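Local coordinates for prolyl oligopeptidase (Novosphingobium capsulatum, PDB 1YR2), which probably cleaves oligopeptides after proline, and less readily after alanine, as a serine peptidase of the S9A family, at residues A167-A178 / L214-L222; L239-L247 / V260-H271. All coordinates share one frame; numbering follows the deposited sequence.

Overall arrangement
Both contacts lie in the N-terminal beta-propeller, whose blades are four-stranded antiparallel sheets. From the N terminus, a first sheet (110-117 to 149-152) precedes the one that opens with the hairpin of strands 163-170 and 176-183. Contact 1 closes the 35 residues between 178 and 214, with strands 188-195 and 204-210, and joins that hairpin to the first hairpin of the next blade. Contact 2 closes the 12 residues between 247 and 260, pairing strand 244-249 with 258-261, and reaches 270-275, which starts the following blade. They run in series, neither nested nor crossing, their centres about 23 Å apart. Leu247 packs on Ala221 between them, across neighbouring strands 221-226 and 244-249. Three consecutive blades are thus tied together.

Contact 1: residues A167-A178 / L214-L222; sequences AWAASDDGRLLA and LAWLGNDAL
The indole of Trp216 has Ser171 over one face and Leu222 CD1 over the opposite face. This is an interface between two neighbouring beta-propeller blades. Ser171 CA makes a CH-pi contact 3.5 Å from the centroid of the five-membered ring of Trp216, almost directly over it. At the ring edge, Trp216 NE1 donates to Ala169 O (2.9 Å) in a nearly straight bond. It meets that oxygen from above the carbonyl plane; Ala178 N donates from the opposite face, so two donors grip it. Trp216 CG lies anti to its carbonyl carbon (chi1 -77°), which carries the indole across to the hairpin 167-178. There Ala178 CB packs on CZ2 and Leu176 CB on CH2 of Trp216. A leucine in place of Trp216 would probably leave Ala169 O without its second donor and open a gap beneath Ser171. A second flat pair lies at the type I turn 171-174. The Asp173 carboxylate stacks on the Asn219 amide with the planes 5° apart. Asp173 N also makes a weak bond to Asn219 OD1 (2.8 Å). Asp173 OD1 accepts from Ser171 OG and, above the carboxylate plane, from Arg175 N (3.1 Å), closing an Asx turn.

Contact 2: residues L239-L247 / V260-H271; sequences LNYNQTVWL and VFATPELPKRGH
Val245 pairs with both Val260 and Phe261 in a classic beta bulge at the edge of a propeller blade. Val245 O accepts from Val260 N (2.8 Å) and from Phe261 N (3.1 Å), both on the same face of its carbonyl plane. Val245 N returns a nearly straight bond to Phe261 O (170° at the hydrogen). This is the tight part of the contact. Val245 CG1 packs on Val260, and its CG2 reaches His271 CB at 3.8 Å. Gln243 ties this blade to the first strand of the next one. Its chain runs extended, with CG anti to the backbone N (chi1 -174°), and brings OE1 to His271 N (2.7 Å), which donates from above the amide plane. Gln243 NE2 is held by Phe211 O. Gly270 CA lies close against Gln243 OE1, at 3.1 Å. The exposed side is looser. Asn242 N bonds Pro267 O on a lone pair (2.8 Å), Tyr241 CA touches the same oxygen, and a water accepts from Gln243 N nearby. Lys268 lies alongside Tyr241, both pointing the same way, with mainly apolar contact between Lys268 CG and Tyr241 CE1. Back inside, Phe261 CD2 lies over the rim of one face of the His271 ring. His271 ND1 is hydrogen-bonded to Ser286 OG, and at the ring edge His271 NE2 shares a hydrogen bond with Thr263 OG1 (2.9 Å).

Contact 1: residues A167-A178 / L214-L222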
loop_
_atom_site.group_PDB
_atom_site.type_symbol
_atom_site.label_atom_id
_atom_site.label_comp_id
_atom_site.label_asym_id
_atom_site.label_seq_id
_atom_site.Cartn_x
_atom_site.Cartn_y
_atom_site.Cartn_z
ATOM N N ALA A 167 1.928 -11.861 16.971
ATOM C CA ALA A 167 1.676 -10.626 17.726
ATOM C C ALA A 167 2.399 -10.640 19.053
ATOM O O ALA A 167 2.762 -11.709 19.544
ATOM C CB ALA A 167 0.166 -10.449 17.969
ATOM N N TRP A 168 2.608 -9.449 19.658
ATOM C CA TRP A 168 3.243 -9.375 20.974
ATOM C C TRP A 168 2.654 -8.172 21.724
ATOM O O TRP A 168 2.198 -7.266 21.091
ATOM C CB TRP A 168 4.759 -9.275 20.907
ATOM C CG TRP A 168 5.298 -8.164 20.092
ATOM C CD1 TRP A 168 5.601 -8.212 18.789
ATOM C CD2 TRP A 168 5.595 -6.818 20.525
ATOM N NE1 TRP A 168 6.077 -6.995 18.366
ATOM C CE2 TRP A 168 6.070 -6.118 19.406
ATOM C CE3 TRP A 168 5.533 -6.163 21.732
ATOM C CZ2 TRP A 168 6.479 -4.791 19.451
ATOM C CZ3 TRP A 168 5.944 -4.814 21.790
ATOM C CH2 TRP A 168 6.410 -4.154 20.653
ATOM N N ALA A 169 2.693 -8.229 23.048
ATOM C CA ALA A 169 2.205 -7.179 23.905
ATOM C C ALA A 169 2.966 -7.253 25.196
ATOM O O ALA A 169 2.978 -8.283 25.885
ATOM C CB ALA A 169 0.732 -7.317 24.140
ATOM N N ALA A 170 3.601 -6.149 25.554
ATOM C CA ALA A 170 4.216 -6.035 26.855
ATOM C C ALA A 170 3.142 -5.691 27.906
ATOM O O ALA A 170 2.183 -4.937 27.629
ATOM C CB ALA A 170 5.269 -4.993 26.829
ATOM N N SER A 171 3.347 -6.179 29.129
ATOM C CA SER A 171 2.477 -5.849 30.245
ATOM C C SER A 171 2.536 -4.359 30.598
ATOM O O SER A 171 3.452 -3.619 30.182
ATOM C CB SER A 171 2.825 -6.717 31.492
ATOM O OG SER A 171 4.135 -6.457 31.978
ATOM N N ASP A 172 1.575 -3.914 31.407
ATOM C CA ASP A 172 1.451 -2.474 31.696
ATOM C C ASP A 172 2.702 -1.914 32.343
ATOM O O ASP A 172 3.101 -0.762 32.074
ATOM C CB ASP A 172 0.226 -2.186 32.591
ATOM C CG ASP A 172 -1.110 -2.298 31.841
ATOM O OD1 ASP A 172 -1.115 -2.565 30.605
ATOM O OD2 ASP A 172 -2.224 -2.119 32.412
ATOM N N ASP A 173 3.369 -2.712 33.180
ATOM C CA ASP A 173 4.599 -2.242 33.832
ATOM C C ASP A 173 5.889 -2.750 33.162
ATOM O O ASP A 173 6.991 -2.506 33.653
ATOM C CB ASP A 173 4.590 -2.622 35.308
ATOM C CG ASP A 173 4.729 -4.124 35.521
ATOM O OD1 ASP A 173 4.826 -4.895 34.506
ATOM O OD2 ASP A 173 4.690 -4.636 36.683
ATOM N N GLY A 174 5.726 -3.479 32.067
ATOM C CA GLY A 174 6.789 -3.831 31.145
ATOM C C GLY A 174 7.612 -5.021 31.603
ATOM O O GLY A 174 8.692 -5.279 31.055
ATOM N N ARG A 175 7.161 -5.704 32.645
ATOM C CA ARG A 175 7.978 -6.769 33.221
ATOM C C ARG A 175 7.742 -8.144 32.593
ATOM O O ARG A 175 8.615 -9.028 32.705
ATOM C CB ARG A 175 7.827 -6.832 34.748
ATOM C CG ARG A 175 8.291 -5.577 35.504
ATOM C CD ARG A 175 8.273 -5.765 37.024
ATOM N NE ARG A 175 9.230 -6.822 37.375
ATOM C CZ ARG A 175 10.543 -6.636 37.546
ATOM N NH1 ARG A 175 11.065 -5.443 37.456
ATOM N NH2 ARG A 175 11.337 -7.669 37.820
ATOM N N LEU A 176 6.614 -8.313 31.891
ATOM C CA LEU A 176 6.298 -9.562 31.177
ATOM C C LEU A 176 5.863 -9.256 29.765
ATOM O O LEU A 176 5.402 -8.137 29.484
ATOM C CB LEU A 176 5.136 -10.288 31.858
ATOM C CG LEU A 176 5.395 -10.747 33.267
ATOM C CD1 LEU A 176 4.056 -11.188 33.873
ATOM C CD2 LEU A 176 6.437 -11.903 33.292
ATOM N N LEU A 177 6.085 -10.198 28.867
ATOM C CA LEU A 177 5.679 -10.043 27.491
ATOM C C LEU A 177 4.942 -11.287 27.041
ATOM O O LEU A 177 5.370 -12.423 27.271
ATOM C CB LEU A 177 6.892 -9.750 26.622
ATOM C CG LEU A 177 6.541 -9.482 25.165
ATOM C CD1 LEU A 177 6.829 -8.093 24.828
ATOM C CD2 LEU A 177 7.245 -10.463 24.291
ATOM N N ALA A 178 3.807 -11.051 26.419
ATOM C CA ALA A 178 2.971 -12.089 25.880
ATOM C C ALA A 178 3.157 -12.059 24.396
ATOM O O ALA A 178 3.267 -10.977 23.798
ATOM C CB ALA A 178 1.493 -11.850 26.235
ATOM N N LEU A 214 -4.301 -9.412 22.060
ATOM C CA LEU A 214 -3.592 -9.732 23.271
ATOM C C LEU A 214 -3.773 -8.450 24.040
ATOM O O LEU A 214 -3.378 -7.374 23.565
ATOM C CB LEU A 214 -2.110 -9.948 23.001
ATOM C CG LEU A 214 -1.718 -11.099 22.113
ATOM C CD1 LEU A 214 -0.229 -11.057 21.871
ATOM C CD2 LEU A 214 -2.160 -12.424 22.702
ATOM N N ALA A 215 -4.400 -8.517 25.191
ATOM C CA ALA A 215 -4.609 -7.289 25.962
ATOM C C ALA A 215 -4.394 -7.557 27.418
ATOM O O ALA A 215 -5.128 -8.339 28.034
ATOM C CB ALA A 215 -6.000 -6.745 25.756
ATOM N N TRP A 216 -3.428 -6.855 28.014
ATOM C CA TRP A 216 -3.130 -7.070 29.418
ATOM C C TRP A 216 -4.163 -6.350 30.287
ATOM O O TRP A 216 -4.577 -5.225 29.991
ATOM C CB TRP A 216 -1.729 -6.531 29.743
ATOM C CG TRP A 216 -0.616 -7.421 29.270
ATOM C CD1 TRP A 216 0.008 -7.395 28.053
ATOM C CD2 TRP A 216 -0.014 -8.497 29.994
ATOM N NE1 TRP A 216 0.986 -8.352 27.994
ATOM C CE2 TRP A 216 0.980 -9.064 29.163
ATOM C CE3 TRP A 216 -0.185 -9.010 31.278
ATOM C CZ2 TRP A 216 1.768 -10.136 29.559
ATOM C CZ3 TRP A 216 0.577 -10.055 31.680
ATOM C CH2 TRP A 216 1.580 -10.603 30.827
ATOM N N LEU A 217 -4.576 -7.032 31.349
ATOM C CA LEU A 217 -5.383 -6.477 32.402
ATOM C C LEU A 217 -4.426 -6.305 33.561
ATOM O O LEU A 217 -4.156 -7.238 34.297
ATOM C CB LEU A 217 -6.518 -7.414 32.716
ATOM C CG LEU A 217 -7.595 -6.892 33.636
ATOM C CD1 LEU A 217 -8.613 -6.102 32.882
ATOM C CD2 LEU A 217 -8.223 -8.061 34.398
ATOM N N GLY A 218 -3.860 -5.131 33.666
ATOM C CA GLY A 218 -2.752 -4.868 34.580
ATOM C C GLY A 218 -1.496 -5.658 34.247
ATOM O O GLY A 218 -1.156 -5.790 33.071
ATOM N N ASN A 219 -0.782 -6.136 35.278
ATOM C CA ASN A 219 0.529 -6.768 35.082
ATOM C C ASN A 219 0.576 -8.276 35.144
ATOM O O ASN A 219 1.623 -8.844 34.863
ATOM C CB ASN A 219 1.532 -6.160 36.064
ATOM C CG ASN A 219 1.527 -4.627 35.984
ATOM O OD1 ASN A 219 1.617 -4.080 34.905
ATOM N ND2 ASN A 219 1.404 -3.973 37.088
ATOM N N ASP A 220 -0.541 -8.927 35.437
ATOM C CA ASP A 220 -0.542 -10.374 35.673
ATOM C C ASP A 220 -1.766 -11.084 35.188
ATOM O O ASP A 220 -2.101 -12.150 35.717
ATOM C CB ASP A 220 -0.407 -10.645 37.171
ATOM C CG ASP A 220 -1.511 -9.990 37.964
ATOM O OD1 ASP A 220 -2.503 -9.505 37.360
ATOM O OD2 ASP A 220 -1.480 -9.896 39.203
ATOM N N ALA A 221 -2.459 -10.507 34.186
ATOM C CA ALA A 221 -3.573 -11.202 33.557
ATOM C C ALA A 221 -3.724 -10.676 32.138
ATOM O O ALA A 221 -3.422 -9.505 31.876
ATOM C CB ALA A 221 -4.874 -11.004 34.334
ATOM N N LEU A 222 -4.236 -11.532 31.267
ATOM C CA LEU A 222 -4.307 -11.275 29.830
ATOM C C LEU A 222 -5.674 -11.689 29.297
ATOM O O LEU A 222 -6.112 -12.812 29.544
ATOM C CB LEU A 222 -3.238 -12.106 29.117
ATOM C CG LEU A 222 -3.093 -11.732 27.635
ATOM C CD1 LEU A 222 -2.191 -10.537 27.431
ATOM C CD2 LEU A 222 -2.599 -12.872 26.806
HETATM O O HOH W 1 -4.537 -2.818 32.073
#

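Contact 2: residues L239-L247 / V260-H271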
loop_
_atom_site.group_PDB
_atom_site.type_symbol
_atom_site.label_atom_id
_atom_site.label_comp_id
_atom_site.label_asym_id
_atom_site.label_seq_id
_atom_site.Cartn_x
_atom_site.Cartn_y
_atom_site.Cartn_z
ATOM N N LEU A 239 -14.711 -24.837 12.605
ATOM C CA LEU A 239 -15.751 -23.922 12.173
ATOM C C LEU A 239 -15.565 -22.698 13.085
ATOM O O LEU A 239 -15.418 -22.825 14.312
ATOM C CB LEU A 239 -17.153 -24.582 12.284
ATOM C CG LEU A 239 -17.797 -25.435 11.134
ATOM C CD1 LEU A 239 -17.727 -24.776 9.725
ATOM C CD2 LEU A 239 -17.255 -26.882 11.052
ATOM N N ASN A 240 -15.474 -21.517 12.494
ATOM C CA ASN A 240 -15.261 -20.306 13.301
ATOM C C ASN A 240 -16.533 -19.829 13.968
ATOM O O ASN A 240 -16.892 -18.660 13.822
ATOM C CB ASN A 240 -14.585 -19.165 12.503
ATOM C CG ASN A 240 -13.341 -19.634 11.752
ATOM O OD1 ASN A 240 -12.565 -20.463 12.251
ATOM N ND2 ASN A 240 -13.171 -19.139 10.525
ATOM N N TYR A 241 -17.203 -20.718 14.708
ATOM C CA TYR A 241 -18.354 -20.306 15.546
ATOM C C TYR A 241 -18.077 -20.187 17.041
ATOM O O TYR A 241 -17.254 -20.890 17.614
ATOM C CB TYR A 241 -19.577 -21.248 15.355
ATOM C CG TYR A 241 -19.998 -21.407 13.895
ATOM C CD1 TYR A 241 -19.945 -20.332 13.016
ATOM C CD2 TYR A 241 -20.423 -22.636 13.397
ATOM C CE1 TYR A 241 -20.316 -20.470 11.661
ATOM C CE2 TYR A 241 -20.778 -22.789 12.056
ATOM C CZ TYR A 241 -20.717 -21.684 11.196
ATOM O OH TYR A 241 -21.068 -21.807 9.883
ATOM N N ASN A 242 -18.839 -19.304 17.674
ATOM C CA ASN A 242 -18.856 -19.177 19.121
ATOM C C ASN A 242 -17.523 -18.745 19.737
ATOM O O ASN A 242 -17.147 -19.185 20.825
ATOM C CB ASN A 242 -19.385 -20.465 19.754
ATOM C CG ASN A 242 -20.866 -20.640 19.495
ATOM O OD1 ASN A 242 -21.666 -19.772 19.851
ATOM N ND2 ASN A 242 -21.227 -21.741 18.898
ATOM N N GLN A 243 -16.845 -17.837 19.056
ATOM C CA GLN A 243 -15.670 -17.248 19.629
ATOM C C GLN A 243 -16.001 -16.593 20.997
ATOM O O GLN A 243 -17.052 -15.949 21.181
ATOM C CB GLN A 243 -15.087 -16.206 18.682
ATOM C CG GLN A 243 -13.751 -15.646 19.193
ATOM C CD GLN A 243 -13.081 -14.669 18.217
ATOM O OE1 GLN A 243 -13.743 -13.778 17.665
ATOM N NE2 GLN A 243 -11.759 -14.869 17.980
ATOM N N THR A 244 -15.141 -16.789 21.970
ATOM C CA THR A 244 -15.368 -16.263 23.333
ATOM C C THR A 244 -14.129 -15.563 23.899
ATOM O O THR A 244 -13.024 -15.926 23.569
ATOM C CB THR A 244 -15.882 -17.354 24.297
ATOM O OG1 THR A 244 -14.977 -18.454 24.304
ATOM C CG2 THR A 244 -17.147 -17.961 23.785
ATOM N N VAL A 245 -14.354 -14.525 24.693
ATOM C CA VAL A 245 -13.297 -13.755 25.346
ATOM C C VAL A 245 -13.124 -14.334 26.754
ATOM O O VAL A 245 -14.115 -14.531 27.437
ATOM C CB VAL A 245 -13.645 -12.272 25.408
ATOM C CG1 VAL A 245 -12.504 -11.474 26.097
ATOM C CG2 VAL A 245 -13.891 -11.739 24.061
ATOM N N TRP A 246 -11.879 -14.671 27.106
ATOM C CA TRP A 246 -11.462 -15.199 28.411
ATOM C C TRP A 246 -10.328 -14.383 29.020
ATOM O O TRP A 246 -9.627 -13.640 28.307
ATOM C CB TRP A 246 -10.974 -16.625 28.260
ATOM C CG TRP A 246 -11.974 -17.588 27.795
ATOM C CD1 TRP A 246 -12.533 -17.692 26.528
ATOM C CD2 TRP A 246 -12.571 -18.636 28.575
ATOM N NE1 TRP A 246 -13.430 -18.736 26.497
ATOM C CE2 TRP A 246 -13.456 -19.348 27.722
ATOM C CE3 TRP A 246 -12.437 -19.058 29.924
ATOM C CZ2 TRP A 246 -14.211 -20.442 28.168
ATOM C CZ3 TRP A 246 -13.173 -20.129 30.358
ATOM C CH2 TRP A 246 -14.061 -20.817 29.485
ATOM N N LEU A 247 -10.128 -14.583 30.329
ATOM C CA LEU A 247 -9.081 -13.924 31.108
ATOM C C LEU A 247 -8.179 -15.026 31.629
ATOM O O LEU A 247 -8.625 -15.951 32.318
ATOM C CB LEU A 247 -9.645 -13.107 32.267
ATOM C CG LEU A 247 -8.655 -12.364 33.159
ATOM C CD1 LEU A 247 -8.019 -11.231 32.338
ATOM C CD2 LEU A 247 -9.329 -11.827 34.398
ATOM N N VAL A 260 -15.229 -14.192 29.936
ATOM C CA VAL A 260 -15.563 -12.767 30.046
ATOM C C VAL A 260 -16.725 -12.380 29.173
ATOM O O VAL A 260 -17.618 -11.657 29.619
ATOM C CB VAL A 260 -14.342 -11.905 29.678
ATOM C CG1 VAL A 260 -14.704 -10.417 29.685
ATOM C CG2 VAL A 260 -13.235 -12.157 30.676
ATOM N N PHE A 261 -16.740 -12.863 27.923
ATOM C CA PHE A 261 -17.797 -12.474 26.988
ATOM C C PHE A 261 -18.031 -13.501 25.894
ATOM O O PHE A 261 -17.078 -14.032 25.312
ATOM C CB PHE A 261 -17.467 -11.144 26.309
ATOM C CG PHE A 261 -18.642 -10.511 25.612
ATOM C CD1 PHE A 261 -19.756 -10.098 26.335
ATOM C CD2 PHE A 261 -18.657 -10.358 24.222
ATOM C CE1 PHE A 261 -20.820 -9.568 25.717
ATOM C CE2 PHE A 261 -19.745 -9.781 23.604
ATOM C CZ PHE A 261 -20.807 -9.396 24.329
ATOM N N ALA A 262 -19.311 -13.730 25.630
ATOM C CA ALA A 262 -19.780 -14.553 24.534
ATOM C C ALA A 262 -21.136 -14.051 24.052
ATOM O O ALA A 262 -21.842 -13.379 24.812
ATOM C CB ALA A 262 -19.893 -15.998 24.973
ATOM N N THR A 263 -21.502 -14.407 22.814
ATOM C CA THR A 263 -22.860 -14.175 22.288
ATOM C C THR A 263 -23.478 -15.494 21.846
ATOM O O THR A 263 -23.413 -15.846 20.678
ATOM C CB THR A 263 -22.884 -13.191 21.096
ATOM O OG1 THR A 263 -21.893 -13.542 20.114
ATOM C CG2 THR A 263 -22.545 -11.793 21.563
ATOM N N PRO A 264 -24.108 -16.197 22.775
ATOM C CA PRO A 264 -24.606 -17.556 22.500
ATOM C C PRO A 264 -25.837 -17.676 21.550
ATOM O O PRO A 264 -26.231 -18.805 21.223
ATOM C CB PRO A 264 -24.923 -18.091 23.901
ATOM C CG PRO A 264 -25.221 -16.902 24.738
ATOM C CD PRO A 264 -24.377 -15.762 24.173
ATOM N N GLU A 265 -26.440 -16.573 21.145
ATOM C CA GLU A 265 -27.471 -16.573 20.135
ATOM C C GLU A 265 -26.939 -16.083 18.773
ATOM O O GLU A 265 -27.659 -16.108 17.762
ATOM C CB GLU A 265 -28.642 -15.743 20.658
ATOM C CG GLU A 265 -29.212 -16.333 21.968
ATOM C CD GLU A 265 -30.558 -15.751 22.367
ATOM O OE1 GLU A 265 -31.442 -15.629 21.500
ATOM O OE2 GLU A 265 -30.752 -15.443 23.555
ATOM N N LEU A 266 -25.663 -15.717 18.742
ATOM C CA LEU A 266 -25.005 -15.166 17.544
ATOM C C LEU A 266 -23.695 -15.904 17.274
ATOM O O LEU A 266 -22.600 -15.386 17.550
ATOM C CB LEU A 266 -24.727 -13.691 17.753
ATOM C CG LEU A 266 -25.972 -12.822 17.933
ATOM C CD1 LEU A 266 -25.570 -11.406 18.356
ATOM C CD2 LEU A 266 -26.798 -12.775 16.612
ATOM N N PRO A 267 -23.788 -17.103 16.711
ATOM C CA PRO A 267 -22.611 -17.959 16.573
ATOM C C PRO A 267 -21.540 -17.476 15.621
ATOM O O PRO A 267 -20.401 -17.891 15.802
ATOM C CB PRO A 267 -23.189 -19.277 16.063
ATOM C CG PRO A 267 -24.464 -18.898 15.354
ATOM C CD PRO A 267 -25.000 -17.722 16.145
ATOM N N LYS A 268 -21.894 -16.684 14.613
ATOM C CA LYS A 268 -20.928 -16.191 13.629
ATOM C C LYS A 268 -20.238 -14.890 14.057
ATOM O O LYS A 268 -19.309 -14.416 13.413
ATOM C CB LYS A 268 -21.602 -15.987 12.285
ATOM C CG LYS A 268 -22.298 -17.198 11.765
ATOM C CD LYS A 268 -22.776 -17.041 10.339
ATOM C CE LYS A 268 -23.336 -18.347 9.840
ATOM N NZ LYS A 268 -22.794 -18.701 8.483
ATOM N N ARG A 269 -20.677 -14.327 15.177
ATOM C CA ARG A 269 -20.084 -13.088 15.705
ATOM C C ARG A 269 -18.698 -13.363 16.302
ATOM O O ARG A 269 -18.533 -14.295 17.095
ATOM C CB ARG A 269 -21.017 -12.558 16.795
ATOM C CG ARG A 269 -20.944 -11.136 17.127
ATOM C CD ARG A 269 -21.253 -10.183 15.967
ATOM N NE ARG A 269 -22.566 -10.341 15.402
ATOM C CZ ARG A 269 -23.632 -9.646 15.744
ATOM N NH1 ARG A 269 -23.583 -8.740 16.700
ATOM N NH2 ARG A 269 -24.763 -9.838 15.107
ATOM N N GLY A 270 -17.707 -12.582 15.870
ATOM C CA GLY A 270 -16.365 -12.580 16.407
ATOM C C GLY A 270 -16.185 -11.468 17.440
ATOM O O GLY A 270 -16.880 -10.447 17.381
ATOM N N HIS A 271 -15.255 -11.629 18.376
ATOM C CA HIS A 271 -15.130 -10.697 19.497
ATOM C C HIS A 271 -13.658 -10.549 19.800
ATOM O O HIS A 271 -12.920 -11.568 19.945
ATOM C CB HIS A 271 -15.774 -11.251 20.752
ATOM C CG HIS A 271 -17.219 -11.607 20.594
ATOM N ND1 HIS A 271 -18.189 -10.657 20.402
ATOM C CD2 HIS A 271 -17.853 -12.800 20.593
ATOM C CE1 HIS A 271 -19.358 -11.247 20.280
ATOM N NE2 HIS A 271 -19.186 -12.545 20.421
HETATM O O HOH W 2 -17.442 -16.629 16.285
HETATM O O HOH W 3 -19.700 -16.018 21.216
#